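Local coordinates for protein aminofutalosine deaminase (PDB 7LKK) that deaminates aminofutalosine in the menaquinone pathway of Helicobacter pylori, as an iron-bound hydrolase of the amidohydrolase family, at residues 39-48 against 378-387. Residues are numbered along the deposited sequence; the frame is centred on the assembly and turned at random.
Sequences VVFDEKIVEI and EIETNKRADL
Three backbone hydrogen bonds tie the hairpin 39-48 to the loop 378-387: Ala385 N to Glu43 O (3.1 Å), Ile45 N to Lys383 O (2.7 Å) and Asn382 N to Ile45 O (2.8 Å). Ile45 thus both gives and accepts, gripping a type II turn, Glu380 to Lys383, through its third and fourth residues. Its side chain plugs the loop: with CG1 beside the backbone N (chi1 -64°), the chain extends until CD1 lies 3.5 Å from Glu380 O and 3.6 Å from Arg384 O. Ile379 CG2 lies between Ile48 CD1 (3.7 Å) and Val39 CG2, touching both hairpin strands. At the hairpin end, Leu387 CD1 sits over one face of the Phe41 ring, 4.2 Å from its centroid and 15° off the normal, while Ala385 CB comes obliquely to CD2 of that ring. Phe416 packs edge-to-face with Phe41. Thr381 turns its CG2 methyl to Val46 O, beside the classic bulge where Val46 and Glu47 face Val40. An Asx turn, Lys44 N to Asp42 OD1, braces the hairpin's own turn. Flanking Ala385, the centre of an inverse gamma turn, Arg384 grips Asp386 side-on through NE and NH2; Asn376 and Gly418 also bond this carboxylate. The contact joins edge strand 45-50 to the loop entering strand 387-391, away from the iron site, consistent with the small beta domain that both chain ends build beside the amidohydrolase barrel. The backbone bonds fix the loop's register at Glu43 and Ile45; buried Val39, Phe41, Ile45, Ile379, Ala385 and Leu387 pack between hairpin and loop, and Lys44, Thr381 and Asn382 stay exposed at the turns.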
loop_
_atom_site.group_PDB
_atom_site.type_symbol
_atom_site.label_atom_id
_atom_site.label_comp_id
_atom_site.label_asym_id
_atom_site.label_seq_id
_atom_site.Cartn_x
_atom_site.Cartn_y
_atom_site.Cartn_z
ATOM N N VAL A 39 -17.176 7.201 -26.667
ATOM C CA VAL A 39 -18.327 6.345 -26.389
ATOM C C VAL A 39 -19.599 7.168 -26.548
ATOM O O VAL A 39 -19.716 8.256 -25.975
ATOM C CB VAL A 39 -18.266 5.736 -24.974
ATOM C CG1 VAL A 39 -19.544 4.966 -24.672
ATOM C CG2 VAL A 39 -17.048 4.834 -24.826
ATOM N N VAL A 40 -20.545 6.654 -27.331
ATOM C CA VAL A 40 -21.897 7.197 -27.398
ATOM C C VAL A 40 -22.763 6.397 -26.440
ATOM O O VAL A 40 -22.729 5.160 -26.448
ATOM C CB VAL A 40 -22.465 7.135 -28.827
ATOM C CG1 VAL A 40 -23.856 7.751 -28.870
ATOM C CG2 VAL A 40 -21.542 7.840 -29.798
ATOM N N PHE A 41 -23.537 7.092 -25.610
ATOM C CA PHE A 41 -24.332 6.399 -24.610
ATOM C C PHE A 41 -25.558 7.220 -24.245
ATOM O O PHE A 41 -25.520 8.453 -24.229
ATOM C CB PHE A 41 -23.509 6.102 -23.347
ATOM C CG PHE A 41 -23.033 7.334 -22.620
ATOM C CD1 PHE A 41 -21.898 8.010 -23.039
ATOM C CD2 PHE A 41 -23.712 7.806 -21.508
ATOM C CE1 PHE A 41 -21.458 9.139 -22.369
ATOM C CE2 PHE A 41 -23.277 8.934 -20.833
ATOM C CZ PHE A 41 -22.146 9.598 -21.263
ATOM N N ASP A 42 -26.653 6.511 -23.964
ATOM C CA ASP A 42 -27.779 7.088 -23.245
ATOM C C ASP A 42 -27.778 6.469 -21.853
ATOM O O ASP A 42 -26.879 6.750 -21.055
ATOM C CB ASP A 42 -29.101 6.838 -23.979
ATOM C CG ASP A 42 -29.152 5.478 -24.653
ATOM O OD1 ASP A 42 -28.721 4.484 -24.033
ATOM O OD2 ASP A 42 -29.629 5.402 -25.806
ATOM N N GLU A 43 -28.741 5.594 -21.564
ATOM C CA GLU A 43 -28.648 4.777 -20.361
ATOM C C GLU A 43 -27.734 3.576 -20.562
ATOM O O GLU A 43 -27.181 3.058 -19.584
ATOM C CB GLU A 43 -30.036 4.307 -19.920
ATOM C CG GLU A 43 -30.893 5.403 -19.303
ATOM C CD GLU A 43 -31.835 6.042 -20.305
ATOM O OE1 GLU A 43 -31.723 5.729 -21.509
ATOM O OE2 GLU A 43 -32.682 6.860 -19.892
ATOM N N LYS A 44 -27.562 3.131 -21.803
ATOM C CA LYS A 44 -26.659 2.046 -22.144
ATOM C C LYS A 44 -25.584 2.573 -23.083
ATOM O O LYS A 44 -25.723 3.646 -23.678
ATOM C CB LYS A 44 -27.403 0.880 -22.809
ATOM C CG LYS A 44 -28.615 0.372 -22.039
ATOM C CD LYS A 44 -28.201 -0.332 -20.758
ATOM C CE LYS A 44 -29.312 -1.240 -20.247
ATOM N NZ LYS A 44 -30.261 -0.513 -19.361
ATOM N N ILE A 45 -24.509 1.799 -23.219
ATOM C CA ILE A 45 -23.481 2.107 -24.207
ATOM C C ILE A 45 -24.029 1.796 -25.591
ATOM O O ILE A 45 -24.452 0.664 -25.864
ATOM C CB ILE A 45 -22.196 1.321 -23.925
ATOM C CG1 ILE A 45 -21.601 1.743 -22.581
ATOM C CG2 ILE A 45 -21.189 1.529 -25.052
ATOM C CD1 ILE A 45 -20.549 0.796 -22.055
ATOM N N VAL A 46 -24.031 2.793 -26.468
ATOM C CA VAL A 46 -24.639 2.675 -27.789
ATOM C C VAL A 46 -23.604 2.354 -28.861
ATOM O O VAL A 46 -23.809 1.459 -29.681
ATOM C CB VAL A 46 -25.420 3.963 -28.135
ATOM C CG1 VAL A 46 -25.863 3.942 -29.583
ATOM C CG2 VAL A 46 -26.620 4.118 -27.211
ATOM N N GLU A 47 -22.478 3.064 -28.860
ATOM C CA GLU A 47 -21.476 2.890 -29.900
ATOM C C GLU A 47 -20.110 3.302 -29.370
ATOM O O GLU A 47 -19.993 4.231 -28.566
ATOM C CB GLU A 47 -21.828 3.702 -31.153
ATOM C CG GLU A 47 -20.967 3.389 -32.365
ATOM C CD GLU A 47 -21.491 4.033 -33.634
ATOM O OE1 GLU A 47 -22.724 4.194 -33.756
ATOM O OE2 GLU A 47 -20.670 4.373 -34.510
ATOM N N ILE A 48 -19.079 2.597 -29.832
ATOM C CA ILE A 48 -17.692 2.878 -29.486
ATOM C C ILE A 48 -16.915 3.117 -30.773
ATOM O O ILE A 48 -17.189 2.485 -31.799
ATOM C CB ILE A 48 -17.064 1.724 -28.674
ATOM C CG1 ILE A 48 -17.943 1.378 -27.471
ATOM C CG2 ILE A 48 -15.657 2.084 -28.212
ATOM C CD1 ILE A 48 -17.725 -0.022 -26.945
ATOM N N GLU A 378 -17.610 -3.181 -18.266
ATOM C CA GLU A 378 -16.908 -3.287 -19.536
ATOM C C GLU A 378 -17.495 -2.271 -20.504
ATOM O O GLU A 378 -18.710 -2.062 -20.528
ATOM C CB GLU A 378 -17.021 -4.708 -20.105
ATOM C CG GLU A 378 -16.505 -4.873 -21.527
ATOM C CD GLU A 378 -16.540 -6.317 -21.989
ATOM O OE1 GLU A 378 -16.018 -6.607 -23.085
ATOM O OE2 GLU A 378 -17.091 -7.164 -21.250
ATOM N N ILE A 379 -16.630 -1.642 -21.295
ATOM C CA ILE A 379 -17.063 -0.683 -22.306
ATOM C C ILE A 379 -17.400 -1.485 -23.556
ATOM O O ILE A 379 -16.526 -1.818 -24.361
ATOM C CB ILE A 379 -16.002 0.388 -22.571
ATOM C CG1 ILE A 379 -15.810 1.249 -21.324
ATOM C CG2 ILE A 379 -16.409 1.265 -23.745
ATOM C CD1 ILE A 379 -14.834 2.389 -21.506
ATOM N N GLU A 380 -18.684 -1.806 -23.710
ATOM C CA GLU A 380 -19.169 -2.622 -24.809
ATOM C C GLU A 380 -20.621 -2.249 -25.063
ATOM O O GLU A 380 -21.358 -1.944 -24.121
ATOM C CB GLU A 380 -19.036 -4.117 -24.489
ATOM C CG GLU A 380 -19.386 -5.055 -25.635
ATOM C CD GLU A 380 -19.299 -6.515 -25.228
ATOM O OE1 GLU A 380 -19.107 -6.788 -24.024
ATOM O OE2 GLU A 380 -19.430 -7.391 -26.110
ATOM N N THR A 381 -21.019 -2.257 -26.334
ATOM C CA THR A 381 -22.382 -1.884 -26.692
ATOM C C THR A 381 -23.387 -2.766 -25.961
ATOM O O THR A 381 -23.176 -3.971 -25.798
ATOM C CB THR A 381 -22.590 -1.991 -28.205
ATOM O OG1 THR A 381 -22.396 -3.347 -28.625
ATOM C CG2 THR A 381 -21.607 -1.089 -28.942
ATOM N N ASN A 382 -24.467 -2.140 -25.489
ATOM C CA ASN A 382 -25.595 -2.706 -24.754
ATOM C C ASN A 382 -25.291 -2.873 -23.267
ATOM O O ASN A 382 -26.193 -3.231 -22.509
ATOM C CB ASN A 382 -26.086 -4.054 -25.320
ATOM C CG ASN A 382 -26.453 -3.966 -26.788
ATOM O OD1 ASN A 382 -27.047 -2.983 -27.232
ATOM N ND2 ASN A 382 -26.092 -4.990 -27.552
ATOM N N LYS A 383 -24.061 -2.640 -22.821
ATOM C CA LYS A 383 -23.794 -2.609 -21.393
ATOM C C LYS A 383 -24.289 -1.296 -20.796
ATOM O O LYS A 383 -24.536 -0.317 -21.505
ATOM C CB LYS A 383 -22.301 -2.784 -21.114
ATOM C CG LYS A 383 -21.709 -4.070 -21.661
ATOM C CD LYS A 383 -21.728 -5.172 -20.621
ATOM C CE LYS A 383 -21.254 -6.494 -21.206
ATOM N NZ LYS A 383 -21.547 -7.635 -20.291
ATOM N N ARG A 384 -24.446 -1.288 -19.474
ATOM C CA ARG A 384 -24.845 -0.068 -18.788
ATOM C C ARG A 384 -23.802 1.024 -18.992
ATOM O O ARG A 384 -22.600 0.761 -19.084
ATOM C CB ARG A 384 -25.032 -0.329 -17.292
ATOM C CG ARG A 384 -26.244 -1.179 -16.944
ATOM C CD ARG A 384 -26.277 -1.452 -15.449
ATOM N NE ARG A 384 -25.956 -0.247 -14.688
ATOM C CZ ARG A 384 -26.862 0.594 -14.201
ATOM N NH1 ARG A 384 -28.155 0.361 -14.381
ATOM N NH2 ARG A 384 -26.475 1.667 -13.527
ATOM N N ALA A 385 -24.277 2.268 -19.064
ATOM C CA ALA A 385 -23.399 3.431 -19.175
ATOM C C ALA A 385 -22.886 3.852 -17.793
ATOM O O ALA A 385 -23.156 4.944 -17.294
ATOM C CB ALA A 385 -24.124 4.575 -19.872
ATOM N N ASP A 386 -22.150 2.939 -17.165
ATOM C CA ASP A 386 -21.477 3.194 -15.893
ATOM C C ASP A 386 -20.019 3.499 -16.221
ATOM O O ASP A 386 -19.218 2.589 -16.449
ATOM C CB ASP A 386 -21.613 2.000 -14.952
ATOM C CG ASP A 386 -23.061 1.698 -14.590
ATOM O OD1 ASP A 386 -23.915 2.607 -14.683
ATOM O OD2 ASP A 386 -23.346 0.543 -14.211
ATOM N N LEU A 387 -19.671 4.783 -16.248
ATOM C CA LEU A 387 -18.402 5.220 -16.813
ATOM C C LEU A 387 -17.697 6.192 -15.881
ATOM O O LEU A 387 -18.324 7.086 -15.305
ATOM C CB LEU A 387 -18.618 5.877 -18.183
ATOM C CG LEU A 387 -19.307 4.991 -19.226
ATOM C CD1 LEU A 387 -19.759 5.803 -20.431
ATOM C CD2 LEU A 387 -18.385 3.857 -19.653
#